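Local atomic coordinates of SusD-like carbohydrate binding protein BF1063 (Bacteroides fragilis NCTC 9343, PDB entry 3I4G), a protein that probably binds carbohydrate at the bacterial outer membrane, as a member of the SusD family of glycan-binding lipoproteins. Residues Ala176-Leu181 with Ala199-Leu204; Arg183-Pro188 with Leu227-Ile232. One frame throughout, in Å; residues are numbered along the deposited sequence.

Interaction 1 of 2, residues Ala176-Leu181 with Ala199-Leu204; sequences AAAADL and AALAFL
Ala178 and Ala200 face each other where the end of helix 163-180 passes the start of helix 197-211; the axes of the short segments run nearly antiparallel, at 159° between their N-to-C directions, and come within 8.5 Å. Such closeness suits alanine, whose lone methyl keeps the surface of each helix low: the CA atoms of Ala178 and Ala200 are 5.1 Å apart. The methyl of Ala200 carries most of the contact. It points at the opposite helix and settles against the backbone of Ala178, 3.7 Å from its N, while also meeting Ala178 CB at 3.8 Å. Ala177 CB touches the same methyl more loosely, and Leu181 reaches it with one branch, CD1 lying 3.9 Å from Ala200 CB. Successive antiparallel helices of this kind are consistent with the TPR-related helical scaffold of the SusD family; the contact lies at the end where the connecting loop leaves and returns. In Leu181, further along the chain, chi1 of -69° sets CG anti to the carbonyl carbon and beside the backbone N. The longer leucine suits the place because its CD1 reaches Ala200 CB from beyond the alanine pair. Leu201, one residue beyond Ala200, begins off to one side, yet its branch comes round to Ala178: CD2 stands 4.0 Å from Ala178 CB, with CG equally near. All five touching residues are buried, and methyl groups, with the Leu201 CG methine and the Ala178 backbone, make the meeting. Lys197, at the start of the second helix, supplies a polar tie nearby, its NZ bonding to Ala178 O. Leu201 also packs on Ile224 of helix 214-227, while Leu181 touches Glu124 of helix 116-139.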
loop_
_atom_site.group_PDB
_atom_site.type_symbol
_atom_site.label_atom_id
_atom_site.label_comp_id
_atom_site.label_asym_id
_atom_site.label_seq_id
_atom_site.Cartn_x
_atom_site.Cartn_y
_atom_site.Cartn_z
ATOM N N ALA A 176 1.411 23.594 3.901
ATOM C CA ALA A 176 1.458 24.644 2.888
ATOM C C ALA A 176 0.869 24.195 1.565
ATOM O O ALA A 176 0.153 24.945 0.892
ATOM C CB ALA A 176 2.896 25.110 2.705
ATOM N N ALA A 177 1.150 22.972 1.167
ATOM C CA ALA A 177 0.557 22.431 -0.047
ATOM C C ALA A 177 -0.956 22.337 0.082
ATOM O O ALA A 177 -1.689 22.791 -0.808
ATOM C CB ALA A 177 1.158 21.069 -0.390
ATOM N N ALA A 178 -1.463 21.762 1.174
ATOM C CA ALA A 178 -2.900 21.661 1.349
ATOM C C ALA A 178 -3.595 23.005 1.199
ATOM O O ALA A 178 -4.653 23.066 0.571
ATOM C CB ALA A 178 -3.233 21.052 2.712
ATOM N N ALA A 179 -3.028 24.063 1.784
ATOM C CA ALA A 179 -3.650 25.371 1.749
ATOM C C ALA A 179 -3.932 25.848 0.337
ATOM O O ALA A 179 -4.903 26.557 0.134
ATOM C CB ALA A 179 -2.773 26.385 2.456
ATOM N N ASP A 180 -3.071 25.478 -0.617
ATOM C CA ASP A 180 -3.170 25.984 -1.998
ATOM C C ASP A 180 -3.586 24.959 -3.032
ATOM O O ASP A 180 -3.530 25.236 -4.221
ATOM C CB ASP A 180 -1.832 26.633 -2.418
ATOM C CG ASP A 180 -1.577 27.975 -1.744
ATOM O OD1 ASP A 180 -2.542 28.631 -1.264
ATOM O OD2 ASP A 180 -0.400 28.404 -1.750
ATOM N N LEU A 181 -4.045 23.798 -2.582
ATOM C CA LEU A 181 -4.589 22.808 -3.493
ATOM C C LEU A 181 -6.109 22.896 -3.459
ATOM O O LEU A 181 -6.689 23.156 -2.386
ATOM C CB LEU A 181 -4.158 21.400 -3.092
ATOM C CG LEU A 181 -2.673 21.075 -3.285
ATOM C CD1 LEU A 181 -2.305 19.750 -2.622
ATOM C CD2 LEU A 181 -2.299 21.071 -4.775
ATOM N N ALA A 199 -5.738 15.169 -0.089
ATOM C CA ALA A 199 -4.575 14.278 -0.278
ATOM C C ALA A 199 -3.399 14.777 0.549
ATOM O O ALA A 199 -2.727 13.992 1.250
ATOM C CB ALA A 199 -4.204 14.158 -1.772
ATOM N N ALA A 200 -3.137 16.080 0.485
ATOM C CA ALA A 200 -2.063 16.639 1.296
ATOM C C ALA A 200 -2.348 16.507 2.797
ATOM O O ALA A 200 -1.446 16.212 3.577
ATOM C CB ALA A 200 -1.786 18.118 0.876
ATOM N N LEU A 201 -3.600 16.735 3.220
ATOM C CA LEU A 201 -3.943 16.562 4.623
ATOM C C LEU A 201 -3.800 15.098 5.082
ATOM O O LEU A 201 -3.464 14.856 6.254
ATOM C CB LEU A 201 -5.377 17.065 4.935
ATOM C CG LEU A 201 -5.632 18.542 4.790
ATOM C CD1 LEU A 201 -7.132 18.856 4.825
ATOM C CD2 LEU A 201 -4.889 19.257 5.897
ATOM N N ALA A 202 -4.067 14.122 4.213
ATOM C CA ALA A 202 -3.943 12.728 4.596
ATOM C C ALA A 202 -2.483 12.377 4.796
ATOM O O ALA A 202 -2.135 11.679 5.745
ATOM C CB ALA A 202 -4.578 11.831 3.549
ATOM N N PHE A 203 -1.606 12.865 3.910
ATOM C CA PHE A 203 -0.183 12.660 4.130
ATOM C C PHE A 203 0.338 13.423 5.343
ATOM O O PHE A 203 1.217 12.926 6.043
ATOM C CB PHE A 203 0.635 12.984 2.877
ATOM C CG PHE A 203 0.692 11.840 1.923
ATOM C CD1 PHE A 203 1.697 10.898 2.049
ATOM C CD2 PHE A 203 -0.252 11.659 0.925
ATOM C CE1 PHE A 203 1.774 9.801 1.205
ATOM C CE2 PHE A 203 -0.158 10.561 0.055
ATOM C CZ PHE A 203 0.832 9.620 0.236
ATOM N N LEU A 204 -0.220 14.588 5.606
ATOM C CA LEU A 204 0.084 15.290 6.857
ATOM C C LEU A 204 -0.262 14.410 8.042
ATOM O O LEU A 204 0.531 14.273 8.981
ATOM C CB LEU A 204 -0.704 16.604 6.948
ATOM C CG LEU A 204 -0.600 17.404 8.222
ATOM C CD1 LEU A 204 0.868 17.787 8.495
ATOM C CD2 LEU A 204 -1.466 18.652 8.127
#

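Interaction 2 of 2, residues Arg183-Pro188 with Leu227-Ile232; sequences RFSAIP and LGDNAI
Asp229 OD2 is gripped by Arg183 NE and the backbone N of Ser185, each at 3.0 Å, and by Gln198 of helix 197-211. Arg183 NE uses the syn lone pair of OD2, whereas Ser185 N approaches from above the carboxylate plane, 64° out of it. The arginine completes a side-on salt bridge through NH2, which lies 2.9 Å from Asp229 OD1; the guanidinium and carboxylate planes are turned 41° apart, and the bend at chi3 helps bring NE round to the carboxylate. Arginine suits the place because two neighbouring N-H groups can take one oxygen each. Leu227 CD2 lies over one guanidinium face, toward its rim, and water 1, which bonds to Ser185 OG, lies over the opposite face. Phe184 CG stands anti to the backbone N, and the ring receives Asn230 ND2 over its centre, 3.4 Å above the plane. The ring and amide planes are 63° apart; the same ND2 gives a hydrogen bond to Lys249 O, which helps to hold the amide there. Gly228, with positive phi, lets the chain turn as it leaves helix 214-227 and delivers Asp229 to the 3-10 turn of residues 184-186. The arrangement is a side-on arginine-aspartate salt bridge between a helix-to-helix loop and the loop that leaves helix 214-227 for strand 251-252, with the aspartate receiving a backbone N-H of the short 3-10 turn.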
loop_
_atom_site.group_PDB
_atom_site.type_symbol
_atom_site.label_atom_id
_atom_site.label_comp_id
_atom_site.label_asym_id
_atom_site.label_seq_id
_atom_site.Cartn_x
_atom_site.Cartn_y
_atom_site.Cartn_z
ATOM N N ARG A 183 -9.915 21.771 -3.096
ATOM C CA ARG A 183 -10.621 20.729 -2.362
ATOM C C ARG A 183 -11.086 19.679 -3.338
ATOM O O ARG A 183 -11.326 19.943 -4.511
ATOM C CB ARG A 183 -11.784 21.325 -1.563
ATOM C CG ARG A 183 -12.909 21.846 -2.404
ATOM C CD ARG A 183 -13.856 22.651 -1.561
ATOM N NE ARG A 183 -14.497 21.822 -0.539
ATOM C CZ ARG A 183 -14.991 22.281 0.606
ATOM N NH1 ARG A 183 -14.897 23.567 0.939
ATOM N NH2 ARG A 183 -15.601 21.448 1.424
ATOM N N PHE A 184 -11.265 18.470 -2.818
ATOM C CA PHE A 184 -11.709 17.289 -3.576
ATOM C C PHE A 184 -12.962 17.578 -4.395
ATOM O O PHE A 184 -13.036 17.212 -5.594
ATOM C CB PHE A 184 -11.986 16.133 -2.587
ATOM C CG PHE A 184 -12.433 14.853 -3.246
ATOM C CD1 PHE A 184 -13.785 14.631 -3.504
ATOM C CD2 PHE A 184 -11.513 13.875 -3.633
ATOM C CE1 PHE A 184 -14.218 13.453 -4.089
ATOM C CE2 PHE A 184 -11.969 12.692 -4.221
ATOM C CZ PHE A 184 -13.334 12.505 -4.461
ATOM N N SER A 185 -13.941 18.275 -3.806
ATOM C CA SER A 185 -15.196 18.528 -4.525
ATOM C C SER A 185 -15.008 19.417 -5.761
ATOM O O SER A 185 -15.877 19.450 -6.627
ATOM C CB SER A 185 -16.244 19.126 -3.604
ATOM O OG SER A 185 -15.868 20.405 -3.207
ATOM N N ALA A 186 -13.915 20.173 -5.816
ATOM C CA ALA A 186 -13.601 21.049 -6.940
ATOM C C ALA A 186 -12.748 20.424 -8.036
ATOM O O ALA A 186 -12.403 21.119 -8.981
ATOM C CB ALA A 186 -12.902 22.315 -6.384
ATOM N N ILE A 187 -12.363 19.161 -7.886
ATOM C CA ILE A 187 -11.567 18.462 -8.885
ATOM C C ILE A 187 -12.499 17.859 -9.950
ATOM O O ILE A 187 -13.208 16.916 -9.652
ATOM C CB ILE A 187 -10.714 17.315 -8.286
ATOM C CG1 ILE A 187 -9.825 17.752 -7.117
ATOM C CG2 ILE A 187 -9.828 16.708 -9.379
ATOM C CD1 ILE A 187 -8.761 18.720 -7.449
ATOM N N PRO A 188 -12.499 18.399 -11.185
ATOM C CA PRO A 188 -13.391 17.788 -12.200
ATOM C C PRO A 188 -12.866 16.475 -12.728
ATOM O O PRO A 188 -11.713 16.096 -12.458
ATOM C CB PRO A 188 -13.406 18.831 -13.301
ATOM C CG PRO A 188 -12.076 19.484 -13.197
ATOM C CD PRO A 188 -11.784 19.561 -11.728
ATOM N N LEU A 227 -14.344 18.917 6.117
ATOM C CA LEU A 227 -14.529 19.516 4.802
ATOM C C LEU A 227 -15.781 18.932 4.146
ATOM O O LEU A 227 -16.517 19.613 3.416
ATOM C CB LEU A 227 -13.302 19.324 3.906
ATOM C CG LEU A 227 -12.148 20.298 4.152
ATOM C CD1 LEU A 227 -10.834 19.747 3.649
ATOM C CD2 LEU A 227 -12.484 21.656 3.523
ATOM N N GLY A 228 -16.042 17.660 4.398
ATOM C CA GLY A 228 -17.318 17.084 3.978
ATOM C C GLY A 228 -17.450 16.662 2.541
ATOM O O GLY A 228 -18.544 16.409 2.061
ATOM N N ASP A 229 -16.337 16.576 1.825
ATOM C CA ASP A 229 -16.346 16.195 0.406
ATOM C C ASP A 229 -16.283 14.705 0.198
ATOM O O ASP A 229 -16.535 14.241 -0.926
ATOM C CB ASP A 229 -15.156 16.795 -0.363
ATOM C CG ASP A 229 -15.122 18.303 -0.375
ATOM O OD1 ASP A 229 -16.106 18.928 0.007
ATOM O OD2 ASP A 229 -14.081 18.847 -0.830
ATOM N N ASN A 230 -15.914 13.945 1.240
ATOM C CA ASN A 230 -15.672 12.528 1.098
ATOM C C ASN A 230 -16.640 11.679 1.911
ATOM O O ASN A 230 -17.226 12.109 2.894
ATOM C CB ASN A 230 -14.229 12.270 1.494
ATOM C CG ASN A 230 -13.257 13.003 0.595
ATOM O OD1 ASN A 230 -12.634 13.999 0.999
ATOM N ND2 ASN A 230 -13.156 12.555 -0.641
ATOM N N ALA A 231 -16.780 10.441 1.455
ATOM C CA ALA A 231 -17.725 9.512 2.064
ATOM C C ALA A 231 -17.344 8.111 1.707
ATOM O O ALA A 231 -16.712 7.875 0.703
ATOM C CB ALA A 231 -19.138 9.786 1.552
ATOM N N ILE A 232 -17.777 7.182 2.544
ATOM C CA ILE A 232 -17.586 5.748 2.309
ATOM C C ILE A 232 -18.465 5.276 1.165
ATOM O O ILE A 232 -19.681 5.498 1.165
ATOM C CB ILE A 232 -17.870 4.978 3.612
ATOM C CG1 ILE A 232 -16.821 5.319 4.670
ATOM C CG2 ILE A 232 -17.914 3.463 3.364
ATOM C CD1 ILE A 232 -15.350 4.964 4.301
HETATM O O HOH W 1 -17.952 21.327 -1.605
#

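How the interactions relate
Interactions 1 and 2 are neighbours on one side of the chain's centre, their centres 13 Å apart, and they meet directly where Leu201 CD1 packs 4.0 Å from Leu227 CD1. Their segments alternate along the sequence: 183-188 follows 176-181 almost at once, and 227-232 starts at the end of helix 214-227. Helix 197-211 thus serves both, giving interaction 1 its alanine surface and, through Gln198, a polar partner to Phe184 N and Asp229 OD2 of interaction 2. One contact is buried and formed by apolar side chains; the other is mainly polar and near the surface. Together they join three successive helices and their connecting loops.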